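Local coordinates for hypothetical protein (Shewanella denitrificans, PDB 2OQM) that is of unknown function but belongs to the DinB-like DUF1993 family of helical-bundle proteins and assembles as a dimer, at residues 60-65 against 166-171. Sequence-based numbering, arbitrary orientation.
Sequences SRLAAD and YGILRH. With FMT (formic acid), chain I; EDO (1,2-ethanediol), chain T.
I168 reaches from its helix into the bend of the 60-65 loop, and both of its branches are used. Its CG2 methyl sits against the CB of S60 at 3.6 Å, the tightest approach of the contact. I168 CG1 stands anti to the carbonyl carbon (chi1 -66°), which carries this other branch toward L62 and the loop backbone. There I168 CG1 lies 3.8 Å from the CG of L62, and I168 CD1 ends 3.9 Å from the CA of R61. L62 crosses I168 at a slant and lays its CD2 over the helix, 4.0 Å from the CA of I168 and 4.1 Å from the CB of H171. This is the more buried, mainly apolar part, covered further by L69 and Q72 of helix 69-87. At its border the side chain of N172 bonds the I168 carbonyl and, in the S60 conformer modelled here, also the OG of S60, which in that conformer links loop and helix end.

The other side is looser. R61 touches the helix through its backbone only; its side chain leads away, its NE giving a 3.1 Å hydrogen bond, nearly straight at 165°, to O2 of a formic acid molecule probably picked up from the crystallisation liquor, while NH1 bonds the backbone oxygen of Q66. With an alanine here, the Q66 carbonyl would probably be left without its guanidinium partner and the formic acid without its NE donor. At the helix end, O2 of an ethanediol, probably also from the liquor, donates to the carbonyl O of H171 at 2.8 Å, whereas H171 ND1 pairs with the L62 oxygen of the second subunit. Here, then, the loop between helices 54-58 and 69-87 packs on the C-terminal end of helix 146-172, at the dimer interface of a DinB-like helical bundle.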
ATOM      1  N   SER A  60       0.870   8.692  19.788  1.00 23.86           N
ATOM      2  CA  SER A  60       0.716   7.260  19.963  0.70 21.98           C
ATOM      3  C   SER A  60       1.445   6.551  18.832  1.00 22.70           C
ATOM      4  O   SER A  60       1.820   7.164  17.853  1.00 20.11           O
ATOM      5  CB  SER A  60      -0.774   6.882  19.984  0.70 22.91           C
ATOM      6  OG  SER A  60      -1.005   5.538  20.412  0.70 28.56           O
ATOM      7  N   ARG A  61       1.689   5.274  19.053  1.00 22.35           N
ATOM      8  CA  ARG A  61       2.464   4.417  18.174  1.00 22.60           C
ATOM      9  C   ARG A  61       2.119   2.947  18.422  1.00 22.59           C
ATOM     10  O   ARG A  61       1.549   2.616  19.457  1.00 22.51           O
ATOM     11  CB  ARG A  61       3.930   4.604  18.411  1.00 23.18           C
ATOM     12  CG  ARG A  61       4.366   4.234  19.805  1.00 22.17           C
ATOM     13  CD  ARG A  61       5.769   4.704  20.056  1.00 27.97           C
ATOM     14  NE  ARG A  61       5.859   6.103  20.394  1.00 26.48           N
ATOM     15  CZ  ARG A  61       6.718   6.956  19.868  1.00 28.57           C
ATOM     16  NH1 ARG A  61       7.543   6.593  18.903  1.00 30.43           N
ATOM     17  NH2 ARG A  61       6.721   8.177  20.316  1.00 28.43           N
ATOM     18  N   LEU A  62       2.478   2.093  17.473  1.00 23.62           N
ATOM     19  CA  LEU A  62       2.183   0.632  17.560  1.00 22.42           C
ATOM     20  C   LEU A  62       3.284  -0.173  18.241  1.00 24.18           C
ATOM     21  O   LEU A  62       3.059  -1.285  18.648  1.00 21.66           O
ATOM     22  CB  LEU A  62       1.944   0.049  16.188  1.00 24.93           C
ATOM     23  CG  LEU A  62       0.710   0.587  15.471  1.00 24.68           C
ATOM     24  CD1 LEU A  62       0.616  -0.125  14.123  1.00 21.25           C
ATOM     25  CD2 LEU A  62      -0.545   0.442  16.380  1.00 24.43           C
ATOM     26  N   ALA A  63       4.462   0.421  18.387  1.00 22.52           N
ATOM     27  CA  ALA A  63       5.596  -0.222  19.057  1.00 24.22           C
ATOM     28  C   ALA A  63       6.519   0.835  19.551  1.00 21.24           C
ATOM     29  O   ALA A  63       6.634   1.916  18.933  1.00 21.40           O
ATOM     30  CB  ALA A  63       6.348  -1.199  18.143  1.00 24.08           C
ATOM     31  N   ALA A  64       7.215   0.535  20.627  1.00 22.85           N
ATOM     32  CA  ALA A  64       8.033   1.550  21.302  1.00 21.12           C
ATOM     33  C   ALA A  64       9.160   2.148  20.431  1.00 23.07           C
ATOM     34  O   ALA A  64       9.524   3.314  20.582  1.00 24.26           O
ATOM     35  CB  ALA A  64       8.650   0.957  22.623  1.00 22.58           C
ATOM     36  N   ASP A  65       9.687   1.338  19.512  1.00 24.08           N
ATOM     37  CA  ASP A  65      10.726   1.773  18.567  1.00 24.35           C
ATOM     38  C   ASP A  65      10.198   2.033  17.165  1.00 26.98           C
ATOM     39  O   ASP A  65      10.977   1.980  16.215  1.00 26.63           O
ATOM     40  CB  ASP A  65      11.891   0.757  18.541  1.00 28.38           C
ATOM     41  CG  ASP A  65      11.481  -0.581  18.011  1.00 30.56           C
ATOM     42  OD1 ASP A  65      10.286  -0.734  17.736  1.00 31.73           O
ATOM     43  OD2 ASP A  65      12.361  -1.461  17.831  1.00 34.75           O
ATOM     44  N   TYR A 166      -3.499   4.861  10.127  1.00 21.82           N
ATOM     45  CA  TYR A 166      -4.809   4.331  10.352  1.00 20.46           C
ATOM     46  C   TYR A 166      -4.842   3.359  11.526  1.00 23.00           C
ATOM     47  O   TYR A 166      -5.702   3.443  12.383  1.00 21.20           O
ATOM     48  CB  TYR A 166      -5.259   3.665   9.074  1.00 21.69           C
ATOM     49  CG  TYR A 166      -6.567   2.933   9.065  1.00 24.43           C
ATOM     50  CD1 TYR A 166      -6.694   1.674   9.667  1.00 25.86           C
ATOM     51  CD2 TYR A 166      -7.701   3.457   8.357  1.00 24.13           C
ATOM     52  CE1 TYR A 166      -7.912   1.017   9.663  1.00 21.73           C
ATOM     53  CE2 TYR A 166      -8.870   2.759   8.296  1.00 26.74           C
ATOM     54  CZ  TYR A 166      -8.977   1.538   8.930  1.00 26.07           C
ATOM     55  OH  TYR A 166     -10.158   0.841   8.823  1.00 27.12           O
ATOM     56  N   GLY A 167      -3.894   2.419  11.558  1.00 22.52           N
ATOM     57  CA  GLY A 167      -3.785   1.438  12.628  1.00 19.50           C
ATOM     58  C   GLY A 167      -3.599   2.028  14.020  1.00 19.66           C
ATOM     59  O   GLY A 167      -4.179   1.578  14.997  1.00 20.44           O
ATOM     60  N   ILE A 168      -2.764   3.061  14.109  1.00 22.51           N
ATOM     61  CA  ILE A 168      -2.589   3.748  15.373  1.00 19.34           C
ATOM     62  C   ILE A 168      -3.943   4.267  15.865  1.00 22.73           C
ATOM     63  O   ILE A 168      -4.276   4.100  17.041  1.00 21.82           O
ATOM     64  CB  ILE A 168      -1.525   4.893  15.307  1.00 22.21           C
ATOM     65  CG1 ILE A 168      -0.133   4.306  15.061  1.00 23.99           C
ATOM     66  CG2 ILE A 168      -1.492   5.663  16.636  1.00 17.77           C
ATOM     67  CD1 ILE A 168       0.928   5.332  14.667  1.00 19.57           C
ATOM     68  N   LEU A 169      -4.708   4.914  14.985  1.00 21.44           N
ATOM     69  CA  LEU A 169      -5.974   5.517  15.387  1.00 20.93           C
ATOM     70  C   LEU A 169      -6.967   4.448  15.762  1.00 21.35           C
ATOM     71  O   LEU A 169      -7.632   4.514  16.781  1.00 23.06           O
ATOM     72  CB  LEU A 169      -6.522   6.384  14.283  1.00 21.74           C
ATOM     73  CG  LEU A 169      -5.689   7.648  14.081  1.00 21.02           C
ATOM     74  CD1 LEU A 169      -6.113   8.321  12.742  1.00 21.55           C
ATOM     75  CD2 LEU A 169      -5.892   8.558  15.318  1.00 23.99           C
ATOM     76  N   ARG A 170      -7.034   3.437  14.936  1.00 22.26           N
ATOM     77  CA  ARG A 170      -7.937   2.314  15.165  0.50 21.21           C
ATOM     78  C   ARG A 170      -7.656   1.617  16.502  1.00 21.87           C
ATOM     79  O   ARG A 170      -8.563   1.325  17.292  1.00 21.49           O
ATOM     80  CB  ARG A 170      -7.775   1.341  14.002  0.50 24.29           C
ATOM     81  CG  ARG A 170      -8.789   0.251  13.927  0.50 26.99           C
ATOM     82  CD  ARG A 170     -10.201   0.770  13.735  0.50 31.22           C
ATOM     83  NE  ARG A 170     -11.158  -0.321  13.829  0.50 29.59           N
ATOM     84  CZ  ARG A 170     -11.539  -1.086  12.808  0.50 29.01           C
ATOM     85  NH1 ARG A 170     -11.085  -0.885  11.581  0.50 31.34           N
ATOM     86  NH2 ARG A 170     -12.410  -2.064  13.011  0.50 38.57           N
ATOM     87  N   HIS A 171      -6.387   1.398  16.786  1.00 23.67           N
ATOM     88  CA  HIS A 171      -5.926   0.786  18.026  1.00 21.86           C
ATOM     89  C   HIS A 171      -6.360   1.580  19.244  1.00 21.44           C
ATOM     90  O   HIS A 171      -6.641   1.012  20.291  1.00 22.36           O
ATOM     91  CB  HIS A 171      -4.386   0.638  17.938  1.00 22.37           C
ATOM     92  CG  HIS A 171      -3.723   0.099  19.172  1.00 20.81           C
ATOM     93  ND1 HIS A 171      -3.897  -1.191  19.604  1.00 22.62           N
ATOM     94  CD2 HIS A 171      -2.819   0.662  20.015  1.00 26.04           C
ATOM     95  CE1 HIS A 171      -3.173  -1.391  20.699  1.00 24.51           C
ATOM     96  NE2 HIS A 171      -2.513  -0.277  20.977  1.00 22.12           N
TER
HETATM   97  C   FMT I 178       3.984   7.255  23.531  1.00 44.74           C
HETATM   98  O1  FMT I 178       4.833   8.162  23.555  1.00 47.01           O
HETATM   99  O2  FMT I 178       3.618   6.692  22.482  1.00 40.65           O
HETATM  100  C1  EDO T 176      -7.066  -3.746  21.684  1.00 29.32           C
HETATM  101  O1  EDO T 176      -6.685  -4.479  20.529  1.00 35.65           O
HETATM  102  C2  EDO T 176      -6.677  -2.254  21.580  1.00 33.58           C
HETATM  103  O2  EDO T 176      -7.710  -1.476  20.931  1.00 29.49           O